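Local coordinates for yncA (Salmonella typhimurium, PDB 3DR6), which is a putative acetyltransferase of the GNAT family that probably transfers an acetyl group from acetyl-CoA to an acceptor substrate, at residues E61-G72 with V84-H94; K116-Q126 with L156-D166. All coordinates share one frame; numbering follows the deposited sequence.

Overall arrangement
Both contacts are antiparallel strand pairings in one mixed sheet of the GNAT fold. Contact 1 pairs strand 64-73 with strand 83-90, a hairpin. Contact 2 pairs strand 118-124 with strand 154-164, which are distant in sequence. Along the chain contact 1 is complete before contact 2 begins. Their centres are about 17 Å apart, on opposite sides of the chain's centre. Strand 83-90, helix 99-113 and strand 118-124 form a beta-alpha-beta crossover. It joins the two pairings into one continuous sheet: Val84 O lies 2.8 Å from Val120 N, a probable hydrogen bond. The helix packs on side chains of both contacts. Contact 2 reaches the second subunit more widely than contact 1 does.

Contact 1 of 2, residues E61-G72 with V84-H94; sequences ENGVVTGYASFG and VEHSVYVHPAH. With EDO (1,2-ethanediol), chain I.
Tyr68 has CG between its backbone N and carbonyl carbon (chi1 80°), whereas CG of Tyr89 is anti to the carbonyl carbon (chi1 -57°). As a hydrogen-bonded pair the two tyrosines share a face of the sheet, and these torsions set their rings side by side, pointing the same way. They form an offset edge-to-face pair, with the edge of Tyr89 toward the face of Tyr68 and the planes at 62°. Tyr89 CD2 comes 3.5 Å from Tyr68 CZ. Helix 14-27 covers this face, with Tyr21 on Tyr68 and Ile20 on Tyr89. The backbones form an antiparallel hairpin of the GNAT sheet. Paired bonds link Tyr68 with Tyr89, Ser70 with Ser87 and Gly72 with Glu85. On the other face, Val84 CG2 sits over the Phe71 ring, 4.1 Å from its centroid, in a CH-pi contact. Beyond the last bridge, His91 N reaches Thr66 O at 2.9 Å, from above the carbonyl plane. Thr66 CG2 stands over the centre of the His94 ring, 3.4 Å from its centroid, while OG1 bonds to Ser59. Ala93 N braces the type I turn from His91 to His94 by donating to His91 ND1. Glu85 forms a salt bridge to Arg75 of the second subunit.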
loop_
_atom_site.group_PDB
_atom_site.type_symbol
_atom_site.label_atom_id
_atom_site.label_comp_id
_atom_site.label_asym_id
_atom_site.label_seq_id
_atom_site.Cartn_x
_atom_site.Cartn_y
_atom_site.Cartn_z
ATOM N N GLU C 61 25.056 -3.829 20.621
ATOM C CA GLU C 61 26.490 -3.599 20.804
ATOM C C GLU C 61 26.680 -3.227 22.272
ATOM O O GLU C 61 26.051 -2.272 22.765
ATOM C CB GLU C 61 26.955 -2.459 19.895
ATOM C CG GLU C 61 28.466 -2.147 19.916
ATOM C CD GLU C 61 28.777 -0.842 19.186
ATOM O OE1 GLU C 61 28.415 -0.724 17.994
ATOM O OE2 GLU C 61 29.345 0.084 19.811
ATOM N N ASN C 62 27.522 -3.996 22.968
ATOM C CA ASN C 62 27.800 -3.776 24.382
ATOM C C ASN C 62 26.499 -3.671 25.183
ATOM O O ASN C 62 26.367 -2.829 26.070
ATOM C CB ASN C 62 28.675 -2.525 24.566
ATOM C CG ASN C 62 29.580 -2.606 25.803
ATOM O OD1 ASN C 62 29.915 -3.690 26.285
ATOM N ND2 ASN C 62 29.988 -1.438 26.307
ATOM N N GLY C 63 25.534 -4.526 24.847
ATOM C CA GLY C 63 24.238 -4.523 25.515
ATOM C C GLY C 63 23.267 -3.400 25.148
ATOM O O GLY C 63 22.172 -3.323 25.721
ATOM N N VAL C 64 23.644 -2.524 24.214
ATOM C CA VAL C 64 22.773 -1.409 23.805
ATOM C C VAL C 64 22.113 -1.746 22.454
ATOM O O VAL C 64 22.789 -2.209 21.526
ATOM C CB VAL C 64 23.547 -0.056 23.728
ATOM C CG1 VAL C 64 22.636 1.080 23.206
ATOM C CG2 VAL C 64 24.168 0.310 25.115
ATOM N N VAL C 65 20.800 -1.548 22.368
ATOM C CA VAL C 65 20.080 -1.728 21.095
ATOM C C VAL C 65 20.427 -0.545 20.178
ATOM O O VAL C 65 20.136 0.598 20.495
ATOM C CB VAL C 65 18.538 -1.859 21.310
ATOM C CG1 VAL C 65 17.778 -1.854 19.961
ATOM C CG2 VAL C 65 18.218 -3.153 22.085
ATOM N N THR C 66 21.071 -0.835 19.057
ATOM C CA THR C 66 21.574 0.185 18.120
ATOM C C THR C 66 20.691 0.355 16.875
ATOM O O THR C 66 20.895 1.274 16.051
ATOM C CB THR C 66 23.000 -0.172 17.664
ATOM O OG1 THR C 66 22.988 -1.507 17.159
ATOM C CG2 THR C 66 24.002 -0.081 18.826
ATOM N N GLY C 67 19.719 -0.546 16.719
ATOM C CA GLY C 67 18.831 -0.531 15.559
ATOM C C GLY C 67 17.805 -1.637 15.650
ATOM O O GLY C 67 17.931 -2.552 16.466
ATOM N N TYR C 68 16.784 -1.565 14.805
ATOM C CA TYR C 68 15.825 -2.644 14.730
ATOM C C TYR C 68 15.249 -2.769 13.321
ATOM O O TYR C 68 15.332 -1.829 12.502
ATOM C CB TYR C 68 14.712 -2.487 15.783
ATOM C CG TYR C 68 13.591 -1.510 15.441
ATOM C CD1 TYR C 68 13.693 -0.149 15.767
ATOM C CD2 TYR C 68 12.413 -1.954 14.824
ATOM C CE1 TYR C 68 12.672 0.735 15.478
ATOM C CE2 TYR C 68 11.377 -1.065 14.526
ATOM C CZ TYR C 68 11.514 0.271 14.854
ATOM O OH TYR C 68 10.485 1.153 14.569
ATOM N N ALA C 69 14.678 -3.938 13.046
ATOM C CA ALA C 69 14.114 -4.229 11.722
ATOM C C ALA C 69 12.910 -5.152 11.864
ATOM O O ALA C 69 12.855 -6.006 12.763
ATOM C CB ALA C 69 15.162 -4.854 10.817
ATOM N N SER C 70 11.942 -4.967 10.977
ATOM C CA SER C 70 10.776 -5.859 10.926
ATOM C C SER C 70 10.218 -5.832 9.509
ATOM O O SER C 70 10.670 -5.035 8.680
ATOM C CB SER C 70 9.703 -5.394 11.929
ATOM O OG SER C 70 8.693 -6.389 12.080
ATOM N N PHE C 71 9.260 -6.708 9.226
ATOM C CA PHE C 71 8.422 -6.504 8.049
ATOM C C PHE C 71 6.977 -6.782 8.386
ATOM O O PHE C 71 6.663 -7.502 9.373
ATOM C CB PHE C 71 8.912 -7.302 6.824
ATOM C CG PHE C 71 8.890 -8.805 6.990
ATOM C CD1 PHE C 71 7.673 -9.498 7.034
ATOM C CD2 PHE C 71 10.092 -9.527 7.041
ATOM C CE1 PHE C 71 7.643 -10.904 7.154
ATOM C CE2 PHE C 71 10.081 -10.944 7.157
ATOM C CZ PHE C 71 8.846 -11.625 7.219
ATOM N N GLY C 72 6.108 -6.200 7.571
ATOM C CA GLY C 72 4.683 -6.484 7.616
ATOM C C GLY C 72 4.110 -6.647 6.229
ATOM O O GLY C 72 4.818 -6.512 5.227
ATOM N N VAL C 84 5.877 -8.585 1.297
ATOM C CA VAL C 84 6.040 -7.873 2.559
ATOM C C VAL C 84 6.838 -6.590 2.338
ATOM O O VAL C 84 7.610 -6.478 1.372
ATOM C CB VAL C 84 6.700 -8.747 3.668
ATOM C CG1 VAL C 84 5.705 -9.840 4.171
ATOM C CG2 VAL C 84 8.069 -9.338 3.190
ATOM N N GLU C 85 6.635 -5.624 3.227
ATOM C CA GLU C 85 7.381 -4.384 3.196
ATOM C C GLU C 85 8.166 -4.240 4.500
ATOM O O GLU C 85 7.597 -4.389 5.607
ATOM C CB GLU C 85 6.431 -3.186 3.028
ATOM C CG GLU C 85 7.179 -1.882 3.089
ATOM C CD GLU C 85 6.293 -0.683 2.864
ATOM O OE1 GLU C 85 5.076 -0.894 2.603
ATOM O OE2 GLU C 85 6.834 0.452 2.956
ATOM N N HIS C 86 9.457 -3.918 4.373
ATOM C CA HIS C 86 10.366 -3.913 5.534
ATOM C C HIS C 86 10.405 -2.547 6.189
ATOM O O HIS C 86 10.070 -1.556 5.567
ATOM C CB HIS C 86 11.800 -4.393 5.159
ATOM C CG HIS C 86 12.655 -3.367 4.462
ATOM N ND1 HIS C 86 13.089 -2.213 5.075
ATOM C CD2 HIS C 86 13.201 -3.359 3.220
ATOM C CE1 HIS C 86 13.825 -1.515 4.224
ATOM N NE2 HIS C 86 13.929 -2.207 3.100
ATOM N N SER C 87 10.807 -2.523 7.448
ATOM C CA SER C 87 11.160 -1.285 8.098
ATOM C C SER C 87 12.450 -1.567 8.861
ATOM O O SER C 87 12.528 -2.528 9.642
ATOM C CB SER C 87 10.006 -0.766 8.977
ATOM O OG SER C 87 9.761 -1.629 10.100
ATOM N N VAL C 88 13.478 -0.786 8.547
ATOM C CA VAL C 88 14.781 -0.902 9.202
ATOM C C VAL C 88 15.164 0.489 9.699
ATOM O O VAL C 88 15.281 1.435 8.895
ATOM C CB VAL C 88 15.857 -1.428 8.215
ATOM C CG1 VAL C 88 17.223 -1.418 8.853
ATOM C CG2 VAL C 88 15.510 -2.829 7.732
ATOM N N TYR C 89 15.340 0.629 11.010
ATOM C CA TYR C 89 15.681 1.930 11.584
ATOM C C TYR C 89 16.900 1.790 12.479
ATOM O O TYR C 89 16.938 0.947 13.374
ATOM C CB TYR C 89 14.490 2.524 12.359
ATOM C CG TYR C 89 13.228 2.673 11.518
ATOM C CD1 TYR C 89 13.219 3.488 10.383
ATOM C CD2 TYR C 89 12.057 1.995 11.856
ATOM C CE1 TYR C 89 12.060 3.615 9.580
ATOM C CE2 TYR C 89 10.899 2.128 11.073
ATOM C CZ TYR C 89 10.921 2.940 9.943
ATOM O OH TYR C 89 9.794 3.074 9.152
ATOM N N VAL C 90 17.903 2.614 12.215
ATOM C CA VAL C 90 19.116 2.638 13.013
ATOM C C VAL C 90 19.089 3.859 13.965
ATOM O O VAL C 90 18.635 4.948 13.602
ATOM C CB VAL C 90 20.361 2.616 12.086
ATOM C CG1 VAL C 90 21.657 2.772 12.870
ATOM C CG2 VAL C 90 20.370 1.297 11.259
ATOM N N HIS C 91 19.551 3.642 15.194
ATOM C CA HIS C 91 19.566 4.679 16.211
ATOM C C HIS C 91 20.521 5.780 15.716
ATOM O O HIS C 91 21.584 5.463 15.167
ATOM C CB HIS C 91 20.071 4.057 17.505
ATOM C CG HIS C 91 20.043 4.990 18.675
ATOM N ND1 HIS C 91 20.875 6.084 18.774
ATOM C CD2 HIS C 91 19.290 4.982 19.799
ATOM C CE1 HIS C 91 20.637 6.712 19.914
ATOM N NE2 HIS C 91 19.687 6.057 20.560
ATOM N N PRO C 92 20.176 7.075 15.918
ATOM C CA PRO C 92 21.043 8.097 15.325
ATOM C C PRO C 92 22.475 8.162 15.866
ATOM O O PRO C 92 23.329 8.796 15.240
ATOM C CB PRO C 92 20.282 9.418 15.600
ATOM C CG PRO C 92 19.512 9.125 16.823
ATOM C CD PRO C 92 19.054 7.684 16.659
ATOM N N ALA C 93 22.741 7.524 17.001
ATOM C CA ALA C 93 24.096 7.475 17.560
ATOM C C ALA C 93 24.937 6.372 16.928
ATOM O O ALA C 93 26.118 6.208 17.279
ATOM C CB ALA C 93 24.034 7.279 19.077
ATOM N N HIS C 94 24.323 5.632 16.001
ATOM C CA HIS C 94 24.913 4.388 15.480
ATOM C C HIS C 94 24.902 4.199 13.976
ATOM O O HIS C 94 25.021 3.070 13.507
ATOM C CB HIS C 94 24.252 3.197 16.171
ATOM C CG HIS C 94 24.470 3.203 17.645
ATOM N ND1 HIS C 94 25.668 2.819 18.213
ATOM C CD2 HIS C 94 23.692 3.643 18.662
ATOM C CE1 HIS C 94 25.597 2.974 19.523
ATOM N NE2 HIS C 94 24.413 3.482 19.820
HETATM C C1 EDO I . 23.524 9.436 10.951
HETATM O O1 EDO I . 22.582 9.048 9.963
HETATM C C2 EDO I . 22.828 9.207 12.275
HETATM O O2 EDO I . 22.831 10.435 13.003
HETATM O O HOH W 1 8.341 -0.257 12.246
#

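Contact 2 of 2, residues K116-Q126 with L156-D166; sequences KHVMVAGIESQ and LDLTFMQLQLD
This is a buried antiparallel strand pairing in the C-terminal half of the sheet, between strands 118-124 and 154-164. The backbone ladder extends from His117 O with Leu165 N to Ser125 N with Asp157 O. On the face toward helix 128-135, Ile123 CD1 touches SE of Met161, a selenomethionine, at 3.5 Å. On the other face Val120 CG1 approaches Phe160 CD2 at 3.4 Å, obliquely to the ring. In the GNAT fold, strand 154-164 follows 140-151 in the chain but lies between it and 118-124 in the sheet. Gln144 of strand 140-151 bonds to both Ser125 OG and Thr159 OG1, which are 2.8 Å apart. Gln126 NE2 donates to Asp157 OD2 at 3.1 Å, from above the carboxylate plane, while Asp157 OD1 accepts from Gln147 N of the same chain. At the far end, His117 ND1 donates to Asp166 OD2 at 3.0 Å, in the ring plane but from above the carboxylate plane, the two planes 55° apart. Gln164 CG, anti to its backbone N (chi1 -167°), lies over one face of this ring, and Gln164 NE2 bonds to Asp166 O. His117 NE2 bonds to Gln147, and the ring stacks on Trp155, both of the second subunit.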
loop_
_atom_site.group_PDB
_atom_site.type_symbol
_atom_site.label_atom_id
_atom_site.label_comp_id
_atom_site.label_asym_id
_atom_site.label_seq_id
_atom_site.Cartn_x
_atom_site.Cartn_y
_atom_site.Cartn_z
ATOM N N LYS C 116 7.831 -15.822 2.018
ATOM C CA LYS C 116 7.473 -14.599 1.296
ATOM C C LYS C 116 8.170 -14.566 -0.067
ATOM O O LYS C 116 9.306 -15.009 -0.203
ATOM C CB LYS C 116 7.790 -13.334 2.096
ATOM C CG LYS C 116 6.980 -13.166 3.420
ATOM C CD LYS C 116 5.498 -13.458 3.219
ATOM C CE LYS C 116 4.710 -13.278 4.529
ATOM N NZ LYS C 116 3.274 -13.620 4.262
ATOM N N HIS C 117 7.466 -14.054 -1.077
ATOM C CA HIS C 117 7.952 -14.112 -2.474
ATOM C C HIS C 117 8.650 -12.831 -2.946
ATOM O O HIS C 117 9.561 -12.887 -3.799
ATOM C CB HIS C 117 6.793 -14.486 -3.422
ATOM C CG HIS C 117 7.199 -14.700 -4.851
ATOM N ND1 HIS C 117 8.081 -15.680 -5.241
ATOM C CD2 HIS C 117 6.815 -14.067 -5.990
ATOM C CE1 HIS C 117 8.231 -15.645 -6.550
ATOM N NE2 HIS C 117 7.464 -14.689 -7.035
ATOM N N VAL C 118 8.232 -11.681 -2.401
ATOM C CA VAL C 118 8.861 -10.390 -2.765
ATOM C C VAL C 118 8.991 -9.551 -1.487
ATOM O O VAL C 118 8.033 -9.540 -0.705
ATOM C CB VAL C 118 7.989 -9.578 -3.802
ATOM C CG1 VAL C 118 8.631 -8.210 -4.089
ATOM C CG2 VAL C 118 7.794 -10.379 -5.108
HETATM N N MSE C 119 10.132 -8.870 -1.271
HETATM C CA MSE C 119 10.219 -7.813 -0.206
HETATM C C MSE C 119 10.295 -6.476 -0.917
HETATM O O MSE C 119 11.052 -6.293 -1.872
HETATM C CB MSE C 119 11.384 -7.930 0.834
HETATM C CG MSE C 119 11.262 -7.025 2.313
HETATM SE SE MSE C 119 13.022 -7.357 2.954
HETATM C CE MSE C 119 13.197 -9.298 2.286
ATOM N N VAL C 120 9.480 -5.566 -0.437
ATOM C CA VAL C 120 9.414 -4.221 -0.971
ATOM C C VAL C 120 10.039 -3.251 0.030
ATOM O O VAL C 120 9.794 -3.370 1.241
ATOM C CB VAL C 120 7.945 -3.836 -1.194
ATOM C CG1 VAL C 120 7.828 -2.351 -1.646
ATOM C CG2 VAL C 120 7.316 -4.731 -2.234
ATOM N N ALA C 121 10.797 -2.281 -0.479
ATOM C CA ALA C 121 11.265 -1.171 0.308
ATOM C C ALA C 121 10.595 0.107 -0.202
ATOM O O ALA C 121 10.525 0.326 -1.405
ATOM C CB ALA C 121 12.803 -1.059 0.180
ATOM N N GLY C 122 10.085 0.925 0.714
ATOM C CA GLY C 122 9.544 2.253 0.383
ATOM C C GLY C 122 10.590 3.254 0.851
ATOM O O GLY C 122 10.947 3.287 2.039
ATOM N N ILE C 123 11.123 4.030 -0.087
ATOM C CA ILE C 123 12.283 4.876 0.164
ATOM C C ILE C 123 11.969 6.277 -0.370
ATOM O O ILE C 123 11.443 6.420 -1.484
ATOM C CB ILE C 123 13.561 4.297 -0.562
ATOM C CG1 ILE C 123 13.847 2.844 -0.168
ATOM C CG2 ILE C 123 14.782 5.183 -0.294
ATOM C CD1 ILE C 123 14.895 2.167 -1.086
ATOM N N GLU C 124 12.239 7.322 0.427
ATOM C CA GLU C 124 12.114 8.686 -0.118
ATOM C C GLU C 124 13.052 8.798 -1.321
ATOM O O GLU C 124 14.203 8.402 -1.231
ATOM C CB GLU C 124 12.463 9.744 0.911
ATOM C CG GLU C 124 11.969 11.116 0.440
ATOM C CD GLU C 124 12.693 12.258 1.055
ATOM O OE1 GLU C 124 13.616 12.027 1.874
ATOM O OE2 GLU C 124 12.315 13.412 0.723
ATOM N N SER C 125 12.566 9.330 -2.440
ATOM C CA SER C 125 13.271 9.189 -3.709
ATOM C C SER C 125 14.656 9.854 -3.720
ATOM O O SER C 125 15.547 9.448 -4.492
ATOM C CB SER C 125 12.436 9.715 -4.861
ATOM O OG SER C 125 11.208 9.006 -4.978
ATOM N N GLN C 126 14.825 10.841 -2.844
ATOM C CA GLN C 126 16.063 11.605 -2.773
ATOM C C GLN C 126 17.156 10.944 -1.896
ATOM O O GLN C 126 18.338 11.387 -1.895
ATOM C CB GLN C 126 15.744 13.063 -2.379
ATOM C CG GLN C 126 14.935 13.845 -3.496
ATOM C CD GLN C 126 13.396 13.477 -3.617
ATOM O OE1 GLN C 126 12.837 12.690 -2.826
ATOM N NE2 GLN C 126 12.724 14.073 -4.621
ATOM N N LEU C 156 6.334 14.811 -0.738
ATOM C CA LEU C 156 7.428 13.851 -0.806
ATOM C C LEU C 156 7.225 12.863 -1.943
ATOM O O LEU C 156 6.073 12.436 -2.212
ATOM C CB LEU C 156 7.539 13.069 0.515
ATOM C CG LEU C 156 7.727 13.854 1.809
ATOM C CD1 LEU C 156 7.784 12.877 2.987
ATOM C CD2 LEU C 156 8.992 14.712 1.755
ATOM N N ASP C 157 8.341 12.491 -2.593
ATOM C CA ASP C 157 8.335 11.488 -3.664
ATOM C C ASP C 157 8.735 10.129 -3.088
ATOM O O ASP C 157 9.625 10.041 -2.208
ATOM C CB ASP C 157 9.298 11.868 -4.787
ATOM C CG ASP C 157 9.018 13.263 -5.367
ATOM O OD1 ASP C 157 7.910 13.829 -5.190
ATOM O OD2 ASP C 157 9.956 13.802 -6.002
ATOM N N LEU C 158 8.070 9.084 -3.574
ATOM C CA LEU C 158 8.314 7.721 -3.067
ATOM C C LEU C 158 8.944 6.858 -4.150
ATOM O O LEU C 158 8.449 6.801 -5.287
ATOM C CB LEU C 158 6.994 7.077 -2.634
ATOM C CG LEU C 158 7.073 5.624 -2.126
ATOM C CD1 LEU C 158 7.922 5.569 -0.876
ATOM C CD2 LEU C 158 5.679 5.097 -1.802
ATOM N N THR C 159 10.007 6.163 -3.777
ATOM C CA THR C 159 10.574 5.124 -4.618
ATOM C C THR C 159 10.206 3.775 -3.987
ATOM O O THR C 159 10.335 3.598 -2.771
ATOM C CB THR C 159 12.113 5.306 -4.721
ATOM O OG1 THR C 159 12.377 6.530 -5.424
ATOM C CG2 THR C 159 12.778 4.150 -5.466
ATOM N N PHE C 160 9.699 2.844 -4.794
ATOM C CA PHE C 160 9.668 1.460 -4.337
ATOM C C PHE C 160 10.817 0.713 -4.969
ATOM O O PHE C 160 11.095 0.861 -6.169
ATOM C CB PHE C 160 8.390 0.704 -4.672
ATOM C CG PHE C 160 7.213 1.039 -3.800
ATOM C CD1 PHE C 160 6.010 1.398 -4.405
ATOM C CD2 PHE C 160 7.283 0.948 -2.387
ATOM C CE1 PHE C 160 4.849 1.693 -3.612
ATOM C CE2 PHE C 160 6.142 1.224 -1.606
ATOM C CZ PHE C 160 4.923 1.603 -2.231
HETATM N N MSE C 161 11.490 -0.067 -4.143
HETATM C CA MSE C 161 12.410 -1.086 -4.664
HETATM C C MSE C 161 11.965 -2.468 -4.214
HETATM O O MSE C 161 11.262 -2.620 -3.202
HETATM C CB MSE C 161 13.838 -0.805 -4.236
HETATM C CG MSE C 161 14.306 0.586 -4.639
HETATM SE SE MSE C 161 16.181 0.927 -4.109
HETATM C CE MSE C 161 17.056 -0.224 -5.384
ATOM N N GLN C 162 12.319 -3.478 -4.986
ATOM C CA GLN C 162 11.884 -4.811 -4.609
ATOM C C GLN C 162 12.929 -5.887 -4.888
ATOM O O GLN C 162 13.798 -5.709 -5.715
ATOM C CB GLN C 162 10.569 -5.183 -5.276
ATOM C CG GLN C 162 10.644 -5.379 -6.809
ATOM C CD GLN C 162 9.265 -5.639 -7.396
ATOM O OE1 GLN C 162 8.461 -4.691 -7.590
ATOM N NE2 GLN C 162 8.973 -6.913 -7.675
ATOM N N LEU C 163 12.795 -6.994 -4.171
ATOM C CA LEU C 163 13.674 -8.151 -4.316
ATOM C C LEU C 163 12.804 -9.386 -4.344
ATOM O O LEU C 163 12.058 -9.653 -3.386
ATOM C CB LEU C 163 14.672 -8.246 -3.142
ATOM C CG LEU C 163 15.516 -9.533 -3.064
ATOM C CD1 LEU C 163 16.494 -9.608 -4.269
ATOM C CD2 LEU C 163 16.289 -9.559 -1.750
ATOM N N GLN C 164 12.879 -10.132 -5.437
ATOM C CA GLN C 164 12.174 -11.424 -5.520
ATOM C C GLN C 164 13.011 -12.461 -4.781
ATOM O O GLN C 164 14.225 -12.570 -4.984
ATOM C CB GLN C 164 11.931 -11.817 -6.986
ATOM C CG GLN C 164 10.950 -12.966 -7.111
ATOM C CD GLN C 164 10.531 -13.255 -8.537
ATOM O OE1 GLN C 164 10.047 -12.361 -9.242
ATOM N NE2 GLN C 164 10.680 -14.508 -8.958
ATOM N N LEU C 165 12.352 -13.217 -3.906
ATOM C CA LEU C 165 13.034 -14.100 -2.954
ATOM C C LEU C 165 13.197 -15.569 -3.401
ATOM O O LEU C 165 13.977 -16.316 -2.810
ATOM C CB LEU C 165 12.312 -14.016 -1.598
ATOM C CG LEU C 165 12.277 -12.599 -0.987
ATOM C CD1 LEU C 165 11.521 -12.567 0.352
ATOM C CD2 LEU C 165 13.712 -12.080 -0.800
ATOM N N ASP C 166 12.477 -15.964 -4.455
ATOM C CA ASP C 166 12.541 -17.340 -4.978
ATOM C C ASP C 166 11.948 -17.350 -6.377
ATOM O O ASP C 166 11.272 -16.401 -6.769
ATOM C CB ASP C 166 11.733 -18.285 -4.077
ATOM C CG ASP C 166 10.220 -17.999 -4.144
ATOM O OD1 ASP C 166 9.544 -18.549 -5.045
ATOM O OD2 ASP C 166 9.700 -17.254 -3.276
HETATM O O HOH W 2 10.780 -17.381 -0.700
HETATM O O HOH W 3 10.886 13.609 -1.547
HETATM O O HOH W 4 14.959 7.845 -6.586
#